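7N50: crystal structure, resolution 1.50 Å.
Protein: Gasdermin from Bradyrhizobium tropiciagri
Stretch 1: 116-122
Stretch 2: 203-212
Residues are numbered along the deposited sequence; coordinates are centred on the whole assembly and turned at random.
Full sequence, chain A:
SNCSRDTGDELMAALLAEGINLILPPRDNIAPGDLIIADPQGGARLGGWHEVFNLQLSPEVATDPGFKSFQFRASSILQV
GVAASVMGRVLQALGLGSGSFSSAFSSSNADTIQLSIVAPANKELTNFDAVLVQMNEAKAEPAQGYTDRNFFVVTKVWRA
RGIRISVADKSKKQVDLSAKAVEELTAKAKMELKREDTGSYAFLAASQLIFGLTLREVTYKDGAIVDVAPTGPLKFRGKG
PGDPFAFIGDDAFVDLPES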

# COMPACT_ATOMS: atom_id res chain seq x y z
N SER A 116 -3.39 13.55 -0.44
CA SER A 116 -4.46 12.75 -1.01
C SER A 116 -3.88 11.87 -2.11
O SER A 116 -2.74 12.06 -2.53
CB SER A 116 -5.59 13.59 -1.58
OG SER A 116 -5.09 14.49 -2.55
N ILE A 117 -4.65 10.86 -2.53
CA ILE A 117 -4.19 9.85 -3.48
C ILE A 117 -4.77 10.18 -4.85
O ILE A 117 -5.97 10.44 -4.98
CB ILE A 117 -4.62 8.44 -3.01
CG1 ILE A 117 -3.98 8.11 -1.65
CG2 ILE A 117 -4.18 7.39 -4.05
CD1 ILE A 117 -4.59 6.86 -1.05
N VAL A 118 -3.90 10.15 -5.88
CA VAL A 118 -4.27 10.57 -7.23
C VAL A 118 -4.67 9.33 -8.00
O VAL A 118 -3.87 8.39 -8.12
CB VAL A 118 -3.10 11.29 -7.91
CG1 VAL A 118 -3.51 11.67 -9.31
CG2 VAL A 118 -2.69 12.54 -7.14
N ALA A 119 -5.90 9.30 -8.49
CA ALA A 119 -6.43 8.29 -9.43
C ALA A 119 -6.28 6.86 -8.92
O ALA A 119 -5.59 6.02 -9.54
CB ALA A 119 -5.76 8.46 -10.81
N PRO A 120 -6.90 6.52 -7.80
CA PRO A 120 -6.88 5.13 -7.33
C PRO A 120 -7.82 4.25 -8.16
O PRO A 120 -8.78 4.72 -8.78
CB PRO A 120 -7.36 5.23 -5.87
CG PRO A 120 -7.84 6.67 -5.69
CD PRO A 120 -7.79 7.37 -7.00
N ALA A 121 -7.51 2.95 -8.14
CA ALA A 121 -8.31 1.94 -8.83
C ALA A 121 -8.07 0.60 -8.15
O ALA A 121 -7.07 0.42 -7.45
CB ALA A 121 -7.92 1.84 -10.30
N ASN A 122 -8.99 -0.35 -8.36
CA ASN A 122 -8.74 -1.67 -7.80
C ASN A 122 -9.15 -2.78 -8.75
O ASN A 122 -9.90 -2.59 -9.71
CB ASN A 122 -9.43 -1.87 -6.43
CG ASN A 122 -10.92 -1.88 -6.53
OD1 ASN A 122 -11.51 -2.77 -7.14
ND2 ASN A 122 -11.56 -0.91 -5.90
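Stretch 2 (203-212) FLAASQLIFG

In the gasdermin from Bradyrhizobium tropiciagri, stretch 1 is extended at Ser 116 to Val 118, breaks at Ala 119 (phi/psi 55/62) and Pro 120, and resumes as strand at Ala 121. Stretch 2 is strand on both sides of a corner at Ala 206 and Ser 207, so its two arms belong to different sheets or faces and meet stretch 1 separately. The backbones stay well apart, with CA to CA distances of 8.1 Å for Val 118 and Leu 204 and 7.8 Å for Pro 120 and Gln 208. These pairs advance together along both chains, but after the corner the later Phe 211 meets the earlier Ile 117. The contact buries 283 Å², both sides summed.

One hydrogen bond crosses between the stretches: Gln 208 points toward stretch 1 (chi1 m, chi2 t), and its NE2 donates to Ala 119 O at 2.8 Å, with an N-H...O angle of 157°. The amide thus engages a carbonyl in the loop between the two strand segments; Gln 208 NE2 also lies 3.9 Å from Ala 121 CB. Gln 208 OE1 is hydrogen-bonded elsewhere in the structure.

Two apolar contacts complete the packing. Before the corner, Leu 204 starts sideways, but its end comes nearer, placing CD2 4.0 Å from Val 118 CG1. Beyond the corner, Phe 211 (chi1 p) points toward stretch 1, and its CE2 meets Ile 117 CD1 at 4.2 Å, the methyl approaching the ring obliquely.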

# COMPACT_ATOMS: atom_id res chain seq x y z
N PHE A 203 3.00 14.31 -7.05
CA PHE A 203 4.11 13.38 -7.22
C PHE A 203 3.53 12.19 -7.97
O PHE A 203 2.82 11.38 -7.37
CB PHE A 203 4.68 12.93 -5.87
CG PHE A 203 5.33 14.04 -5.06
CD1 PHE A 203 4.57 14.96 -4.36
CD2 PHE A 203 6.72 14.11 -4.98
CE1 PHE A 203 5.18 15.97 -3.63
CE2 PHE A 203 7.35 15.12 -4.22
CZ PHE A 203 6.57 16.04 -3.55
N LEU A 204 3.89 12.07 -9.25
CA LEU A 204 3.20 11.18 -10.18
C LEU A 204 4.16 10.20 -10.81
O LEU A 204 5.17 10.61 -11.40
CB LEU A 204 2.51 11.97 -11.29
CG LEU A 204 1.51 13.04 -10.85
CD1 LEU A 204 1.06 13.82 -12.07
CD2 LEU A 204 0.34 12.34 -10.15
N ALA A 205 3.81 8.92 -10.74
CA ALA A 205 4.41 7.92 -11.62
C ALA A 205 3.86 8.12 -13.04
O ALA A 205 2.97 8.94 -13.27
CB ALA A 205 4.12 6.52 -11.09
N ALA A 206 4.40 7.38 -14.03
CA ALA A 206 3.90 7.55 -15.40
C ALA A 206 2.62 6.77 -15.65
O ALA A 206 1.90 7.05 -16.61
CB ALA A 206 4.95 7.10 -16.43
N SER A 207 2.34 5.79 -14.80
CA SER A 207 1.16 4.95 -14.87
C SER A 207 0.85 4.54 -13.43
O SER A 207 1.61 4.84 -12.51
CB SER A 207 1.40 3.72 -15.76
OG SER A 207 0.21 2.97 -15.88
N GLN A 208 -0.29 3.88 -13.23
CA GLN A 208 -0.72 3.53 -11.88
C GLN A 208 0.10 2.38 -11.31
O GLN A 208 0.30 1.36 -11.97
CB GLN A 208 -2.20 3.17 -11.87
CG GLN A 208 -3.12 4.37 -12.08
CD GLN A 208 -4.49 3.96 -12.55
OE1 GLN A 208 -4.63 3.12 -13.47
NE2 GLN A 208 -5.52 4.52 -11.93
N LEU A 209 0.57 2.55 -10.09
CA LEU A 209 1.35 1.52 -9.40
C LEU A 209 0.53 0.97 -8.25
O LEU A 209 -0.22 1.69 -7.59
CB LEU A 209 2.66 2.09 -8.85
CG LEU A 209 3.69 2.43 -9.92
CD1 LEU A 209 4.85 3.20 -9.29
CD2 LEU A 209 4.17 1.14 -10.60
N ILE A 210 0.75 -0.32 -7.95
CA ILE A 210 0.10 -0.95 -6.81
C ILE A 210 0.66 -0.37 -5.52
O ILE A 210 1.87 -0.37 -5.31
CB ILE A 210 0.33 -2.47 -6.83
CG1 ILE A 210 -0.19 -3.05 -8.11
CG2 ILE A 210 -0.33 -3.09 -5.59
CD1 ILE A 210 0.35 -4.47 -8.38
N PHE A 211 -0.23 0.09 -4.65
CA PHE A 211 0.15 0.66 -3.36
C PHE A 211 -0.52 -0.04 -2.19
O PHE A 211 -0.15 0.23 -1.05
CB PHE A 211 -0.21 2.17 -3.29
CG PHE A 211 -1.69 2.46 -3.15
CD1 PHE A 211 -2.49 2.58 -4.27
CD2 PHE A 211 -2.27 2.59 -1.90
CE1 PHE A 211 -3.86 2.82 -4.14
CE2 PHE A 211 -3.65 2.82 -1.75
CZ PHE A 211 -4.45 2.94 -2.89
N GLY A 212 -1.51 -0.88 -2.43
CA GLY A 212 -2.24 -1.45 -1.30
C GLY A 212 -2.92 -2.74 -1.69
O GLY A 212 -3.16 -3.00 -2.88